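Local structure of protein InvG (Salmonella enterica subsp. enterica serovar Typhimurium, 4G08) at residues Val93-Phe103 and Val141-Asp152. The protein forms a ring-shaped multimer with an apparent central pore in the outer membrane, as the secretin of the type III secretion system that injects effector proteins into host cells. Numbering follows the deposited sequence.
Sequences VSLRNVSLNEF and VNAATMMDKQND
D148, on the last turns of helix 134-150, turns its carboxylate into the loop that joins strand 89-94 to helix 100-109 and takes two consecutive backbone N-H groups. D148 OD2 accepts from R96 N at 2.7 Å, nearly straight at 173°, and D148 OD1 from N97 N at 2.6 Å; both donors come in on the syn side, some 20° out of the carboxylate plane. The side chain of N97 grips the same residue from its main-chain end. Its CB sits between D148 OD1 and the carbonyl oxygen of N151; CG, beside the backbone N (chi1 -53°), lies against D148 O and D148 OD1, and the amide reaches the D148 carbonyl. N97 ND2 donates to D148 O (3.0 Å), from above the carbonyl plane and on the opposite face from N151 N, while N97 OD1 accepts from a water that also donates to D152 OD1. N151 ND2 in turn bonds M147 O at 2.8 Å.

Toward the middle of helix 134-150 the contact turns apolar. V98 CG2 packs on M147 CG, and M147 SD lies in the plane of the F103 ring, 3.8 Å from F103 CD1, an edge-on Met-aromatic contact. L95 CD1 sits above one face of that ring, offset toward its rim, and A144 CB fits between F103 CZ and V93 CG1, 3.5 Å from the latter. Through V141 and A144 on V93, the helix packs against the sheet of the type II/III secretion system short domain, in the secretin's periplasmic part; F128 lies next in that sheet. With both its oxygens held by main-chain N-H groups, D148 probably stays ionised and fixes the turn's shape against the helix.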
loop_
_atom_site.group_PDB
_atom_site.type_symbol
_atom_site.label_atom_id
_atom_site.label_comp_id
_atom_site.label_asym_id
_atom_site.label_seq_id
_atom_site.Cartn_x
_atom_site.Cartn_y
_atom_site.Cartn_z
ATOM N N VAL A 93 10.491 -13.032 -0.584
ATOM C CA VAL A 93 10.259 -13.226 -2.003
ATOM C C VAL A 93 11.570 -13.604 -2.655
ATOM O O VAL A 93 12.614 -13.032 -2.343
ATOM C CB VAL A 93 9.747 -11.941 -2.667
ATOM C CG1 VAL A 93 9.327 -12.207 -4.096
ATOM C CG2 VAL A 93 8.587 -11.369 -1.878
ATOM N N SER A 94 11.526 -14.655 -3.461
ATOM C CA SER A 94 12.696 -15.086 -4.210
ATOM C C SER A 94 12.942 -14.146 -5.366
ATOM O O SER A 94 12.012 -13.691 -6.032
ATOM C CB SER A 94 12.524 -16.513 -4.735
ATOM O OG SER A 94 12.475 -17.443 -3.667
ATOM N N LEU A 95 14.210 -13.826 -5.564
ATOM C CA LEU A 95 14.639 -13.061 -6.716
ATOM C C LEU A 95 16.012 -13.537 -7.159
ATOM O O LEU A 95 17.020 -12.947 -6.782
ATOM C CB LEU A 95 14.717 -11.579 -6.355
ATOM C CG LEU A 95 14.762 -10.651 -7.557
ATOM C CD1 LEU A 95 13.420 -10.674 -8.260
ATOM C CD2 LEU A 95 15.118 -9.243 -7.137
ATOM N N ARG A 96 16.058 -14.640 -7.897
ATOM C CA ARG A 96 17.333 -15.304 -8.182
ATOM C C ARG A 96 18.049 -14.807 -9.442
ATOM O O ARG A 96 19.263 -14.980 -9.558
ATOM C CB ARG A 96 17.137 -16.813 -8.291
ATOM C CG ARG A 96 16.157 -17.393 -7.292
ATOM C CD ARG A 96 16.876 -17.630 -5.984
ATOM N NE ARG A 96 16.011 -18.119 -4.927
ATOM C CZ ARG A 96 16.398 -18.204 -3.663
ATOM N NH1 ARG A 96 17.644 -17.895 -3.337
ATOM N NH2 ARG A 96 15.553 -18.611 -2.735
ATOM N N ASN A 97 17.287 -14.426 -10.464
ATOM C CA ASN A 97 17.847 -14.241 -11.814
ATOM C C ASN A 97 17.877 -12.798 -12.293
ATOM O O ASN A 97 18.238 -12.520 -13.438
ATOM C CB ASN A 97 17.091 -15.091 -12.831
ATOM C CG ASN A 97 17.011 -16.541 -12.417
ATOM O OD1 ASN A 97 17.994 -17.113 -11.954
ATOM N ND2 ASN A 97 15.801 -17.081 -12.396
ATOM N N VAL A 98 17.563 -11.882 -11.389
ATOM C CA VAL A 98 17.584 -10.461 -11.687
ATOM C C VAL A 98 18.141 -9.710 -10.494
ATOM O O VAL A 98 18.007 -10.163 -9.361
ATOM C CB VAL A 98 16.165 -9.971 -11.962
ATOM C CG1 VAL A 98 16.034 -8.490 -11.673
ATOM C CG2 VAL A 98 15.799 -10.276 -13.398
ATOM N N SER A 99 18.843 -8.613 -10.750
ATOM C CA SER A 99 19.391 -7.819 -9.659
ATOM C C SER A 99 18.266 -7.122 -8.932
ATOM O O SER A 99 17.264 -6.738 -9.531
ATOM C CB SER A 99 20.403 -6.786 -10.155
ATOM O OG SER A 99 19.798 -5.816 -10.991
ATOM N N LEU A 100 18.442 -6.972 -7.630
ATOM C CA LEU A 100 17.449 -6.307 -6.830
ATOM C C LEU A 100 17.261 -4.903 -7.366
ATOM O O LEU A 100 16.170 -4.412 -7.449
ATOM C CB LEU A 100 17.853 -6.285 -5.372
ATOM C CG LEU A 100 16.916 -5.524 -4.439
ATOM C CD1 LEU A 100 15.509 -6.004 -4.541
ATOM C CD2 LEU A 100 17.384 -5.583 -2.990
ATOM N N ASN A 101 18.359 -4.294 -7.778
ATOM C CA ASN A 101 18.285 -2.959 -8.312
ATOM C C ASN A 101 17.502 -2.860 -9.611
ATOM O O ASN A 101 16.738 -1.960 -9.780
ATOM C CB ASN A 101 19.670 -2.306 -8.408
ATOM C CG ASN A 101 19.599 -0.809 -8.512
ATOM O OD1 ASN A 101 19.375 -0.129 -7.538
ATOM N ND2 ASN A 101 19.745 -0.302 -9.702
ATOM N N GLU A 102 17.676 -3.816 -10.495
ATOM C CA GLU A 102 16.906 -3.906 -11.737
ATOM C C GLU A 102 15.421 -4.093 -11.442
ATOM O O GLU A 102 14.570 -3.523 -12.121
ATOM C CB GLU A 102 17.432 -5.095 -12.551
ATOM C CG GLU A 102 16.909 -5.251 -13.973
ATOM C CD GLU A 102 17.409 -6.535 -14.631
ATOM O OE1 GLU A 102 18.277 -7.219 -14.036
ATOM O OE2 GLU A 102 16.890 -6.894 -15.712
ATOM N N PHE A 103 15.114 -4.940 -10.470
ATOM C CA PHE A 103 13.728 -5.216 -10.116
ATOM C C PHE A 103 13.045 -4.011 -9.472
ATOM O O PHE A 103 11.964 -3.600 -9.890
ATOM C CB PHE A 103 13.663 -6.412 -9.181
ATOM C CG PHE A 103 12.277 -6.789 -8.797
ATOM C CD1 PHE A 103 11.374 -7.186 -9.762
ATOM C CD2 PHE A 103 11.842 -6.625 -7.501
ATOM C CE1 PHE A 103 10.082 -7.505 -9.421
ATOM C CE2 PHE A 103 10.539 -6.893 -7.161
ATOM C CZ PHE A 103 9.659 -7.339 -8.122
ATOM N N VAL A 141 5.087 -9.749 -5.187
ATOM C CA VAL A 141 5.363 -11.162 -5.321
ATOM C C VAL A 141 5.105 -11.651 -6.739
ATOM O O VAL A 141 5.926 -12.373 -7.306
ATOM C CB VAL A 141 4.484 -11.949 -4.353
ATOM C CG1 VAL A 141 4.561 -13.433 -4.653
ATOM C CG2 VAL A 141 4.916 -11.659 -2.929
ATOM N N ASN A 142 3.960 -11.299 -7.313
ATOM C CA ASN A 142 3.715 -11.687 -8.693
ATOM C C ASN A 142 4.782 -11.120 -9.607
ATOM O O ASN A 142 5.228 -11.811 -10.518
ATOM C CB ASN A 142 2.331 -11.281 -9.188
ATOM C CG ASN A 142 2.096 -11.674 -10.636
ATOM O OD1 ASN A 142 2.179 -12.853 -10.993
ATOM N ND2 ASN A 142 1.950 -10.677 -11.499
ATOM N N ALA A 143 5.124 -9.851 -9.439
ATOM C CA ALA A 143 6.081 -9.244 -10.344
ATOM C C ALA A 143 7.425 -9.951 -10.251
ATOM O O ALA A 143 8.059 -10.228 -11.266
ATOM C CB ALA A 143 6.240 -7.769 -10.050
ATOM N N ALA A 144 7.847 -10.273 -9.037
ATOM C CA ALA A 144 9.126 -10.941 -8.857
ATOM C C ALA A 144 9.087 -12.337 -9.462
ATOM O O ALA A 144 10.059 -12.784 -10.072
ATOM C CB ALA A 144 9.486 -11.012 -7.388
ATOM N N THR A 145 7.954 -13.011 -9.333
ATOM C CA THR A 145 7.839 -14.365 -9.861
ATOM C C THR A 145 7.868 -14.387 -11.381
ATOM O O THR A 145 8.602 -15.173 -11.980
ATOM C CB THR A 145 6.569 -15.065 -9.360
ATOM O OG1 THR A 145 6.535 -15.025 -7.927
ATOM C CG2 THR A 145 6.557 -16.506 -9.814
ATOM N N MET A 146 7.151 -13.456 -12.001
ATOM C CA MET A 146 7.170 -13.331 -13.448
ATOM C C MET A 146 8.572 -12.980 -13.925
ATOM O O MET A 146 9.076 -13.582 -14.873
ATOM C CB MET A 146 6.173 -12.273 -13.918
ATOM C CG MET A 146 4.713 -12.698 -13.819
ATOM S SD MET A 146 4.338 -14.363 -14.425
ATOM C CE MET A 146 5.376 -14.489 -15.882
ATOM N N MET A 147 9.184 -11.977 -13.305
ATOM C CA MET A 147 10.484 -11.527 -13.765
ATOM C C MET A 147 11.582 -12.572 -13.580
ATOM O O MET A 147 12.500 -12.655 -14.395
ATOM C CB MET A 147 10.887 -10.226 -13.090
ATOM C CG MET A 147 12.080 -9.595 -13.776
ATOM S SD MET A 147 12.404 -7.876 -13.345
ATOM C CE MET A 147 10.999 -7.088 -14.120
ATOM N N ASP A 148 11.547 -13.306 -12.477
ATOM C CA ASP A 148 12.575 -14.304 -12.235
ATOM C C ASP A 148 12.510 -15.410 -13.274
ATOM O O ASP A 148 13.528 -15.826 -13.827
ATOM C CB ASP A 148 12.429 -14.891 -10.836
ATOM C CG ASP A 148 13.729 -14.894 -10.080
ATOM O OD1 ASP A 148 14.662 -14.186 -10.515
ATOM O OD2 ASP A 148 13.843 -15.654 -9.095
ATOM N N LYS A 149 11.305 -15.862 -13.577
ATOM C CA LYS A 149 11.155 -16.901 -14.571
ATOM C C LYS A 149 11.655 -16.458 -15.933
ATOM O O LYS A 149 12.303 -17.222 -16.644
ATOM C CB LYS A 149 9.711 -17.331 -14.684
ATOM C CG LYS A 149 9.569 -18.464 -15.667
ATOM C CD LYS A 149 8.128 -18.894 -15.781
ATOM C CE LYS A 149 7.678 -19.539 -14.487
ATOM N NZ LYS A 149 8.420 -20.804 -14.231
ATOM N N GLN A 150 11.243 -15.262 -16.336
ATOM C CA GLN A 150 11.580 -14.844 -17.681
ATOM C C GLN A 150 13.106 -14.671 -17.844
ATOM O O GLN A 150 13.580 -14.472 -18.964
ATOM C CB GLN A 150 10.791 -13.600 -18.096
ATOM C CG GLN A 150 9.301 -13.843 -18.365
ATOM C CD GLN A 150 8.985 -15.248 -18.883
ATOM O OE1 GLN A 150 7.900 -15.776 -18.562
ATOM N NE2 GLN A 150 9.616 -15.615 -19.996
ATOM N N ASN A 151 13.848 -14.626 -16.739
ATOM C CA ASN A 151 15.305 -14.440 -16.781
ATOM C C ASN A 151 16.044 -15.711 -16.420
ATOM O O ASN A 151 17.262 -15.711 -16.256
ATOM C CB ASN A 151 15.737 -13.343 -15.814
ATOM C CG ASN A 151 15.495 -11.961 -16.367
ATOM O OD1 ASN A 151 16.286 -11.456 -17.162
ATOM N ND2 ASN A 151 14.333 -11.398 -16.059
ATOM N N ASP A 152 15.301 -16.795 -16.296
ATOM C CA ASP A 152 15.885 -18.032 -15.840
ATOM C C ASP A 152 16.514 -18.786 -17.010
ATOM O O ASP A 152 15.868 -19.634 -17.631
ATOM C CB ASP A 152 14.822 -18.870 -15.147
ATOM C CG ASP A 152 15.345 -20.206 -14.693
ATOM O OD1 ASP A 152 16.564 -20.325 -14.442
ATOM O OD2 ASP A 152 14.531 -21.143 -14.571
HETATM O O HOH W 1 9.822 -15.050 -6.896
HETATM O O HOH W 2 18.964 -19.160 -14.127
#